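Local coordinates for protein glycosyltransferase (Streptomyces viridochromogenes, PDB 2IUY) that probably transfers a sugar from a nucleotide donor during biosynthesis of the antibiotic avilamycin A, as a retaining glycosyltransferase of family GT4 that binds UDP, at residues M168-S172 with P173-A177; G218-G222 with E223-D227. All blocks are in the same frame, centred on the assembly; numbering follows the deposited sequence.

Contact 1 (M168-S172 with P173-A177); sequences MGRVS and PHKGA
Arg-170 reaches round the turn to His-174 and donates an N-H of NH2 to His-174 NE2 at 3.1 Å. The bond is fairly straight (155°) and runs close to the planes of both groups, which lie nearly coplanar, 25° apart. His-174 can meet the arginine because its CG sits between the backbone N and the carbonyl carbon (chi1 65°), which brings the imidazole back beside Ser-172, CE1 3.6 Å from Ser-172 CB. Trp-246 and Trp-250 also meet this ring. The tight part lies deeper, where the backbone folds on itself: Ser-172 O accepts Lys-175 N at 3.1 Å and takes a weak second bond from Gly-176 N. Val-171 CG1 packs on Ala-177 CB at 3.8 Å, with Ile-206 of helix 200-210 against both residues. This is the loop from strand 165-168 into helix 177-187 of the C-terminal Rossmann-like domain of a GT-B glycosyltransferase; residues 173-175 make a short 3-10 turn and Gly-176 is the N-cap of the helix. Toward the UDP site the contact is looser. Lys-175, a residue of that site, lays CB 3.5 Å from Arg-170 O, then bends at chi2 and chi3 and carries its NZ away to a salt bridge with Glu-252. Arg-170 NE hydrogen-bonds Tyr-29 OH, another UDP-binding residue.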
HETATM    1  N   MSE A 168       4.983  10.855   0.159  1.00 10.52           N
HETATM    2  CA  MSE A 168       5.704   9.647   0.480  1.00 14.07           C
HETATM    3  C   MSE A 168       5.443   8.560  -0.550  1.00 13.95           C
HETATM    4  O   MSE A 168       4.362   7.935  -0.568  1.00 15.13           O
HETATM    5  CB  MSE A 168       5.378   9.171   1.918  1.00 12.91           C
HETATM    6  CG  MSE A 168       6.177   7.933   2.254  1.00 17.41           C
HETATM    7 SE   MSE A 168       6.008   7.435   4.080  1.00 24.84          SE
HETATM    8  CE  MSE A 168       7.283   8.712   4.819  1.00 16.51           C
ATOM      9  N   GLY A 169       6.411   8.364  -1.434  1.00 13.81           N
ATOM     10  CA  GLY A 169       6.359   7.341  -2.460  1.00 14.06           C
ATOM     11  C   GLY A 169       7.476   7.577  -3.477  1.00 14.00           C
ATOM     12  O   GLY A 169       8.356   8.418  -3.274  1.00 12.47           O
ATOM     13  N   ARG A 170       7.430   6.857  -4.583  1.00 13.85           N
ATOM     14  CA  ARG A 170       8.402   7.092  -5.665  1.00 15.51           C
ATOM     15  C   ARG A 170       8.133   8.440  -6.344  1.00 12.23           C
ATOM     16  O   ARG A 170       6.989   8.778  -6.636  1.00 10.49           O
ATOM     17  CB  ARG A 170       8.381   5.950  -6.677  1.00 14.45           C
ATOM     18  CG  ARG A 170       9.153   4.690  -6.196  1.00 20.29           C
ATOM     19  CD  ARG A 170       9.132   3.597  -7.320  1.00 21.81           C
ATOM     20  NE  ARG A 170       7.733   3.449  -7.723  1.00 32.02           N
ATOM     21  CZ  ARG A 170       7.180   3.988  -8.812  1.00 35.51           C
ATOM     22  NH1 ARG A 170       7.931   4.650  -9.711  1.00 32.08           N
ATOM     23  NH2 ARG A 170       5.865   3.807  -9.010  1.00 36.72           N
ATOM     24  N   VAL A 171       9.192   9.213  -6.550  1.00 11.52           N
ATOM     25  CA  VAL A 171       9.070  10.519  -7.197  1.00 11.00           C
ATOM     26  C   VAL A 171       9.016  10.261  -8.703  1.00 11.50           C
ATOM     27  O   VAL A 171      10.044  10.260  -9.376  1.00 11.86           O
ATOM     28  CB  VAL A 171      10.255  11.452  -6.802  1.00 10.96           C
ATOM     29  CG1 VAL A 171      10.179  12.823  -7.550  1.00  8.19           C
ATOM     30  CG2 VAL A 171      10.346  11.619  -5.224  1.00  9.62           C
ATOM     31  N   SER A 172       7.804   9.999  -9.194  1.00 11.96           N
ATOM     32  CA  SER A 172       7.509   9.607 -10.580  1.00 11.58           C
ATOM     33  C   SER A 172       6.272  10.334 -10.995  1.00  9.02           C
ATOM     34  O   SER A 172       5.484  10.666 -10.144  1.00  7.60           O
ATOM     35  CB  SER A 172       7.150   8.143 -10.668  1.00 12.39           C
ATOM     36  OG  SER A 172       8.295   7.373 -10.400  1.00 19.09           O
ATOM     37  N   PRO A 173       6.127  10.627 -12.300  1.00  8.91           N
ATOM     38  CA  PRO A 173       5.020  11.453 -12.785  1.00  7.83           C
ATOM     39  C   PRO A 173       3.605  10.930 -12.457  1.00  9.51           C
ATOM     40  O   PRO A 173       2.739  11.727 -12.060  1.00  9.08           O
ATOM     41  CB  PRO A 173       5.263  11.499 -14.310  1.00  7.84           C
ATOM     42  CG  PRO A 173       6.730  11.461 -14.448  1.00  5.96           C
ATOM     43  CD  PRO A 173       7.089  10.346 -13.392  1.00  8.34           C
ATOM     44  N   HIS A 174       3.365   9.623 -12.611  1.00  9.02           N
ATOM     45  CA  HIS A 174       2.044   9.082 -12.324  1.00  9.35           C
ATOM     46  C   HIS A 174       1.688   9.148 -10.808  1.00  9.72           C
ATOM     47  O   HIS A 174       0.488   9.020 -10.445  1.00  9.18           O
ATOM     48  CB  HIS A 174       1.917   7.638 -12.842  1.00  9.60           C
ATOM     49  CG  HIS A 174       2.835   6.680 -12.149  1.00  9.06           C
ATOM     50  ND1 HIS A 174       4.179   6.606 -12.439  1.00 11.93           N
ATOM     51  CD2 HIS A 174       2.618   5.786 -11.160  1.00  9.63           C
ATOM     52  CE1 HIS A 174       4.751   5.692 -11.673  1.00 12.79           C
ATOM     53  NE2 HIS A 174       3.827   5.189 -10.877  1.00 10.72           N
ATOM     54  N   LYS A 175       2.704   9.341  -9.944  1.00  9.22           N
ATOM     55  CA  LYS A 175       2.476   9.474  -8.496  1.00  9.48           C
ATOM     56  C   LYS A 175       2.199  10.926  -8.091  1.00  8.42           C
ATOM     57  O   LYS A 175       1.734  11.186  -6.983  1.00  7.69           O
ATOM     58  CB  LYS A 175       3.631   8.912  -7.652  1.00  9.96           C
ATOM     59  CG  LYS A 175       3.856   7.410  -7.826  1.00 10.95           C
ATOM     60  CD  LYS A 175       2.564   6.603  -7.564  1.00 11.95           C
ATOM     61  CE  LYS A 175       2.170   6.641  -6.100  1.00  8.12           C
ATOM     62  NZ  LYS A 175       1.279   5.473  -5.728  1.00 13.91           N
ATOM     63  N   GLY A 176       2.448  11.859  -9.009  1.00  7.80           N
ATOM     64  CA  GLY A 176       2.014  13.238  -8.839  1.00  7.17           C
ATOM     65  C   GLY A 176       2.880  14.021  -7.852  1.00  7.56           C
ATOM     66  O   GLY A 176       2.373  14.910  -7.171  1.00  8.30           O
ATOM     67  N   ALA A 177       4.171  13.722  -7.794  1.00  7.30           N
ATOM     68  CA  ALA A 177       5.112  14.487  -6.947  1.00  8.55           C
ATOM     69  C   ALA A 177       5.093  15.974  -7.315  1.00  9.04           C
ATOM     70  O   ALA A 177       5.122  16.859  -6.436  1.00  9.98           O
ATOM     71  CB  ALA A 177       6.552  13.908  -7.033  1.00  6.48           C
TER

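Contact 2 (G218-G222 with E223-D227); sequences GEVGG and ERRLD. With MES (2-(N-morpholino)-ethanesulfonic acid), chain C.
Val-220 lays CG2 against the aliphatic part of Arg-225, 3.9 Å from CG, the two side chains crossing at about a right angle. They meet at the glycine-rich loop that runs from strand 214-216 into the N-terminal turn of helix 222-231, in the C-terminal Rossmann-like domain of the GT-B fold; both residues bind UDP, which is absent from this model. The Gly-222 carbonyl oxygen is in van der Waals contact with Leu-226 CG, at 3.6 Å. The Arg-225 chain leaves with CG anti to the backbone N (chi1 -164°) and stays extended to NE, a course that takes the guanidinium away from the loop to a salt bridge with Glu-260 and a cation-pi contact with Trp-34.

Among backbone bonds, Arg-225 N makes a long, weak hydrogen bond to Gly-221 O. The same carbonyl accepts a hydrogen bond from a water, which in turn accepts from Arg-224 N at 3.0 Å and so bridges the first turn.

Salt bridges and ligand bonds complete the account. Glu-223 and Asp-227, one turn apart, both form salt bridges with Arg-153. At the helix start lies the sulfonate of a MES molecule, probably from the crystallisation liquor; amides presented by the loop and first turn would favour such an anion. Gly-221 N donates to MES O2S at 2.9 Å, and the bridging water donates to MES O3S. Arg-224, bent at chi2 and chi3, brings its guanidinium edge-on to the third sulfonate oxygen, NH2 donating to MES O1S over 3.1 Å at 165°.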
ATOM      1  N   GLY A 218      14.958  11.759  -0.064  1.00 13.46           N
ATOM      2  CA  GLY A 218      15.264  10.449  -0.586  1.00 14.75           C
ATOM      3  C   GLY A 218      14.487   9.370   0.157  1.00 16.35           C
ATOM      4  O   GLY A 218      13.591   9.671   0.961  1.00 15.73           O
ATOM      5  N   GLU A 219      14.842   8.113  -0.130  1.00 16.97           N
ATOM      6  CA  GLU A 219      14.142   6.953   0.412  1.00 18.67           C
ATOM      7  C   GLU A 219      14.168   7.034   1.936  1.00 17.84           C
ATOM      8  O   GLU A 219      15.188   7.365   2.529  1.00 17.06           O
ATOM      9  CB  GLU A 219      14.796   5.659  -0.100  1.00 18.77           C
ATOM     10  CG  GLU A 219      14.002   4.354   0.145  1.00 21.28           C
ATOM     11  CD  GLU A 219      14.709   3.130  -0.395  1.00 21.94           C
ATOM     12  OE1 GLU A 219      15.463   3.225  -1.407  1.00 28.73           O
ATOM     13  OE2 GLU A 219      14.496   2.057   0.184  1.00 27.95           O
ATOM     14  N   VAL A 220      13.031   6.770   2.556  1.00 17.87           N
ATOM     15  CA  VAL A 220      12.950   6.713   4.011  1.00 18.65           C
ATOM     16  C   VAL A 220      12.453   5.334   4.458  1.00 19.30           C
ATOM     17  O   VAL A 220      11.948   4.537   3.637  1.00 20.58           O
ATOM     18  CB  VAL A 220      12.018   7.804   4.622  1.00 18.79           C
ATOM     19  CG1 VAL A 220      12.550   9.196   4.351  1.00 16.49           C
ATOM     20  CG2 VAL A 220      10.585   7.649   4.096  1.00 19.21           C
ATOM     21  N   GLY A 221      12.590   5.065   5.750  1.00 18.08           N
ATOM     22  CA  GLY A 221      12.188   3.784   6.290  1.00 18.53           C
ATOM     23  C   GLY A 221      12.344   3.787   7.790  1.00 18.59           C
ATOM     24  O   GLY A 221      12.765   4.807   8.401  1.00 18.21           O
ATOM     25  N   GLY A 222      12.005   2.648   8.389  1.00 19.13           N
ATOM     26  CA  GLY A 222      12.218   2.454   9.824  1.00 18.46           C
ATOM     27  C   GLY A 222      11.494   3.476  10.647  1.00 18.56           C
ATOM     28  O   GLY A 222      10.362   3.836  10.331  1.00 18.80           O
ATOM     29  N   GLU A 223      12.181   3.978  11.670  1.00 18.84           N
ATOM     30  CA  GLU A 223      11.620   4.918  12.614  1.00 19.44           C
ATOM     31  C   GLU A 223      11.380   6.339  12.081  1.00 18.47           C
ATOM     32  O   GLU A 223      10.444   6.994  12.511  1.00 17.14           O
ATOM     33  CB  GLU A 223      12.465   4.954  13.887  1.00 21.04           C
ATOM     34  CG  GLU A 223      12.537   3.601  14.628  1.00 24.14           C
ATOM     35  CD  GLU A 223      11.177   3.158  15.142  1.00 29.93           C
ATOM     36  OE1 GLU A 223      10.510   3.954  15.861  1.00 31.59           O
ATOM     37  OE2 GLU A 223      10.770   2.022  14.800  1.00 30.59           O
ATOM     38  N   ARG A 224      12.209   6.835  11.165  1.00 18.21           N
ATOM     39  CA  ARG A 224      11.964   8.186  10.626  1.00 16.85           C
ATOM     40  C   ARG A 224      10.676   8.223   9.802  1.00 15.18           C
ATOM     41  O   ARG A 224       9.882   9.127   9.915  1.00 16.68           O
ATOM     42  CB  ARG A 224      13.175   8.773   9.845  1.00 17.72           C
ATOM     43  CG  ARG A 224      12.783  10.108   9.148  1.00 19.36           C
ATOM     44  CD  ARG A 224      13.725  11.304   9.192  1.00 23.40           C
ATOM     45  NE  ARG A 224      14.661  11.160   8.125  1.00 18.84           N
ATOM     46  CZ  ARG A 224      15.022  12.051   7.219  1.00 16.97           C
ATOM     47  NH1 ARG A 224      14.616  13.321   7.192  1.00 17.52           N
ATOM     48  NH2 ARG A 224      15.895  11.619   6.336  1.00 16.20           N
ATOM     49  N   ARG A 225      10.479   7.217   8.981  1.00 15.09           N
ATOM     50  CA  ARG A 225       9.270   7.033   8.209  1.00 14.93           C
ATOM     51  C   ARG A 225       7.952   7.214   9.012  1.00 15.10           C
ATOM     52  O   ARG A 225       7.019   7.918   8.592  1.00 12.61           O
ATOM     53  CB  ARG A 225       9.329   5.646   7.620  1.00 13.83           C
ATOM     54  CG  ARG A 225       8.370   5.432   6.500  1.00 15.85           C
ATOM     55  CD  ARG A 225       8.115   3.950   6.277  1.00 16.85           C
ATOM     56  NE  ARG A 225       7.120   3.853   5.232  1.00 20.81           N
ATOM     57  CZ  ARG A 225       5.908   3.328   5.385  1.00 20.29           C
ATOM     58  NH1 ARG A 225       5.531   2.766   6.532  1.00 14.61           N
ATOM     59  NH2 ARG A 225       5.096   3.357   4.349  1.00 21.13           N
ATOM     60  N   LEU A 226       7.917   6.565  10.179  1.00 15.70           N
ATOM     61  CA  LEU A 226       6.803   6.607  11.103  1.00 14.65           C
ATOM     62  C   LEU A 226       6.579   7.963  11.714  1.00 14.74           C
ATOM     63  O   LEU A 226       5.443   8.422  11.787  1.00 13.36           O
ATOM     64  CB  LEU A 226       7.072   5.629  12.227  1.00 14.98           C
ATOM     65  CG  LEU A 226       7.157   4.154  11.920  1.00 15.25           C
ATOM     66  CD1 LEU A 226       7.194   3.485  13.307  1.00 16.39           C
ATOM     67  CD2 LEU A 226       5.965   3.647  11.010  1.00 13.32           C
ATOM     68  N   ASP A 227       7.664   8.598  12.168  1.00 14.81           N
ATOM     69  CA  ASP A 227       7.578   9.957  12.696  1.00 16.10           C
ATOM     70  C   ASP A 227       7.097  10.947  11.629  1.00 14.89           C
ATOM     71  O   ASP A 227       6.258  11.798  11.918  1.00 16.03           O
ATOM     72  CB  ASP A 227       8.932  10.428  13.233  1.00 17.41           C
ATOM     73  CG  ASP A 227       9.385   9.653  14.474  1.00 22.04           C
ATOM     74  OD1 ASP A 227       8.532   9.390  15.349  1.00 28.09           O
ATOM     75  OD2 ASP A 227      10.602   9.339  14.581  1.00 25.94           O
TER
HETATM   76  O1  MES C1353      16.808   1.659   3.160  1.00 29.40           O
HETATM   77  C2  MES C1353      16.921   1.392   4.558  1.00 29.46           C
HETATM   78  C3  MES C1353      17.531   2.582   5.305  1.00 29.24           C
HETATM   79  N4  MES C1353      16.562   3.672   5.151  1.00 30.04           N
HETATM   80  C5  MES C1353      15.766   3.799   3.918  1.00 27.85           C
HETATM   81  C6  MES C1353      16.434   3.000   2.789  1.00 29.35           C
HETATM   82  C7  MES C1353      16.365   4.613   6.279  1.00 29.21           C
HETATM   83  C8  MES C1353      16.745   6.043   5.908  1.00 25.33           C
HETATM   84  S   MES C1353      15.945   7.206   6.840  1.00 25.02           S
HETATM   85  O1S MES C1353      16.402   8.543   6.428  1.00 25.84           O
HETATM   86  O2S MES C1353      14.480   7.024   6.636  1.00 23.73           O
HETATM   87  O3S MES C1353      16.210   7.052   8.285  1.00 26.38           O
HETATM   88  O   HOH W   1      14.630   5.500   9.996  1.00 19.54           O

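In the fold
From the N terminus, the chain first builds the six-stranded parallel sheet that begins with strand 5-9, then enters the second such sheet at strand 165-168. Contact 1 closes the turn that leaves this strand for helix 177-187. After strand 191-194, helix 200-210 and edge strand 214-216, contact 2 closes the loop into helix 222-231. The two are in series, neither nested nor crossed, with centres about 17 Å apart. They touch through the selenomethionine Met-168, whose CE packs 3.5 Å from Val-220 CG2. Tyr-29, from the N-terminal part and the partner of Arg-170, also reaches contact 2, its backbone N bonding Glu-219, which joins the two halves beside the UDP site.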